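Local structure of putative oxidoreductase yhhX (Escherichia coli K-12, 3F4L) at residues L19-N24 / G296-V301. The protein is probably an NADP-dependent oxidoreductase of the Gfo/Idh/MocA family, possibly acting as a scyllo-inositol dehydrogenase. Numbering follows the deposited sequence.
Sequences LPYVLN and GDYGRV
Tyr-21 and Gly-299 are the residues whose CA atoms come nearest, 5.1 Å apart, where the C-terminal part of helix 12-22 meets the turn leading into helix 300-311. That turn, type I from Asp-297 to Arg-300, is closed by Arg-300 N to Asp-297 O and carries a capping bond, Gly-299 N to Asp-297 OD1 at 3.1 Å; the N-H comes from above the carboxylate plane. No hydrogen bond joins the two segments, and from residues 19-24 Tyr-21 alone makes the contact, meeting Asp-297, Tyr-298 and Gly-299. With CG anti to its carbonyl carbon (chi1 -65°), its ring lies along the turn. At the near end Tyr-21 CB packs on Gly-299 CA at 3.9 Å, where the glycine has no side chain to intervene. Farther out, Tyr-21 CD1 passes Asp-297 OD1 at 3.5 Å, beside the capping bond. Tyr-298 CB sits over one face of the Tyr-21 ring, a CH-pi contact 3.9 Å from its centroid. The two tyrosine rings meet obliquely, planes 62° apart, with Tyr-21 OH 3.4 Å from Tyr-298 CD2. Tyr-21 OH is weakly hydrogen-bonded to Gln-253 OE1, which also accepts from Tyr-298 N. Tyr-298 OH is hydrogen-bonded to Asp-128, and Asp-297 OD2 forms a salt bridge with Arg-25. The first Rossmann-fold helix thus meets the turn leading into helix 300-311, a buried contact consistent with the two-domain architecture of Gfo/Idh/MocA oxidoreductases.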
loop_
_atom_site.group_PDB
_atom_site.type_symbol
_atom_site.label_atom_id
_atom_site.label_comp_id
_atom_site.label_asym_id
_atom_site.label_seq_id
_atom_site.Cartn_x
_atom_site.Cartn_y
_atom_site.Cartn_z
ATOM N N LEU A 19 -33.767 1.011 10.677
ATOM C CA LEU A 19 -34.992 0.297 11.011
ATOM C C LEU A 19 -34.909 -1.225 11.076
ATOM O O LEU A 19 -35.452 -1.834 12.001
ATOM C CB LEU A 19 -36.120 0.753 10.070
ATOM C CG LEU A 19 -37.073 1.843 10.610
ATOM C CD1 LEU A 19 -36.379 2.709 11.655
ATOM C CD2 LEU A 19 -37.601 2.694 9.474
ATOM N N PRO A 20 -34.217 -1.863 10.114
ATOM C CA PRO A 20 -34.137 -3.328 10.177
ATOM C C PRO A 20 -33.588 -3.815 11.518
ATOM O O PRO A 20 -33.997 -4.856 12.035
ATOM C CB PRO A 20 -33.201 -3.677 9.014
ATOM C CG PRO A 20 -33.471 -2.575 8.019
ATOM C CD PRO A 20 -33.524 -1.343 8.920
ATOM N N TYR A 21 -32.666 -3.043 12.077
ATOM C CA TYR A 21 -32.022 -3.381 13.341
ATOM C C TYR A 21 -32.814 -2.929 14.567
ATOM O O TYR A 21 -32.900 -3.648 15.569
ATOM C CB TYR A 21 -30.621 -2.759 13.368
ATOM C CG TYR A 21 -29.705 -3.331 12.316
ATOM C CD1 TYR A 21 -29.067 -4.563 12.512
ATOM C CD2 TYR A 21 -29.514 -2.677 11.104
ATOM C CE1 TYR A 21 -28.271 -5.120 11.535
ATOM C CE2 TYR A 21 -28.716 -3.230 10.107
ATOM C CZ TYR A 21 -28.099 -4.450 10.329
ATOM O OH TYR A 21 -27.315 -4.987 9.347
ATOM N N VAL A 22 -33.385 -1.733 14.488
ATOM C CA VAL A 22 -34.159 -1.186 15.585
ATOM C C VAL A 22 -35.468 -1.940 15.777
ATOM O O VAL A 22 -35.887 -2.188 16.912
ATOM C CB VAL A 22 -34.442 0.311 15.351
ATOM C CG1 VAL A 22 -35.397 0.850 16.433
ATOM C CG2 VAL A 22 -33.124 1.076 15.384
ATOM N N LEU A 23 -36.111 -2.318 14.672
ATOM C CA LEU A 23 -37.374 -3.046 14.757
ATOM C C LEU A 23 -37.160 -4.487 15.231
ATOM O O LEU A 23 -38.120 -5.207 15.496
ATOM C CB LEU A 23 -38.095 -3.026 13.402
ATOM C CG LEU A 23 -38.375 -1.622 12.852
ATOM C CD1 LEU A 23 -38.978 -1.717 11.439
ATOM C CD2 LEU A 23 -39.320 -0.879 13.797
ATOM N N ASN A 24 -35.902 -4.908 15.334
ATOM C CA ASN A 24 -35.599 -6.258 15.812
ATOM C C ASN A 24 -35.304 -6.195 17.322
ATOM O O ASN A 24 -34.995 -7.215 17.952
ATOM C CB ASN A 24 -34.378 -6.820 15.083
ATOM C CG ASN A 24 -34.563 -8.272 14.656
ATOM O OD1 ASN A 24 -35.017 -9.119 15.435
ATOM N ND2 ASN A 24 -34.197 -8.566 13.414
ATOM N N GLY A 296 -20.984 -9.774 12.713
ATOM C CA GLY A 296 -21.196 -8.337 12.696
ATOM C C GLY A 296 -22.659 -8.020 12.953
ATOM O O GLY A 296 -23.541 -8.816 12.609
ATOM N N ASP A 297 -22.921 -6.862 13.553
ATOM C CA ASP A 297 -24.291 -6.455 13.849
ATOM C C ASP A 297 -24.359 -4.941 14.060
ATOM O O ASP A 297 -23.971 -4.433 15.122
ATOM C CB ASP A 297 -24.791 -7.206 15.093
ATOM C CG ASP A 297 -26.223 -6.846 15.472
ATOM O OD1 ASP A 297 -26.932 -6.233 14.649
ATOM O OD2 ASP A 297 -26.646 -7.188 16.597
ATOM N N TYR A 298 -24.853 -4.224 13.049
ATOM C CA TYR A 298 -24.944 -2.766 13.136
ATOM C C TYR A 298 -25.840 -2.297 14.277
ATOM O O TYR A 298 -25.731 -1.157 14.727
ATOM C CB TYR A 298 -25.453 -2.175 11.820
ATOM C CG TYR A 298 -24.532 -2.411 10.647
ATOM C CD1 TYR A 298 -23.148 -2.472 10.827
ATOM C CD2 TYR A 298 -25.031 -2.520 9.347
ATOM C CE1 TYR A 298 -22.285 -2.630 9.744
ATOM C CE2 TYR A 298 -24.169 -2.679 8.250
ATOM C CZ TYR A 298 -22.800 -2.732 8.462
ATOM O OH TYR A 298 -21.933 -2.873 7.398
ATOM N N GLY A 299 -26.705 -3.193 14.746
ATOM C CA GLY A 299 -27.616 -2.859 15.827
ATOM C C GLY A 299 -26.914 -2.705 17.159
ATOM O O GLY A 299 -27.502 -2.227 18.131
ATOM N N ARG A 300 -25.651 -3.110 17.208
ATOM C CA ARG A 300 -24.886 -2.998 18.437
ATOM C C ARG A 300 -24.684 -1.529 18.804
ATOM O O ARG A 300 -24.349 -1.215 19.940
ATOM C CB ARG A 300 -23.562 -3.762 18.298
ATOM C CG ARG A 300 -23.789 -5.271 18.474
ATOM C CD ARG A 300 -22.736 -6.158 17.818
ATOM N NE ARG A 300 -21.410 -5.989 18.394
ATOM C CZ ARG A 300 -20.356 -6.730 18.063
ATOM N NH1 ARG A 300 -20.492 -7.696 17.158
ATOM N NH2 ARG A 300 -19.172 -6.501 18.630
ATOM N N VAL A 301 -24.909 -0.641 17.839
ATOM C CA VAL A 301 -24.807 0.794 18.065
ATOM C C VAL A 301 -25.957 1.161 19.002
ATOM O O VAL A 301 -25.784 1.898 19.969
ATOM C CB VAL A 301 -24.963 1.594 16.742
ATOM C CG1 VAL A 301 -25.168 3.084 17.052
ATOM C CG2 VAL A 301 -23.723 1.409 15.854
#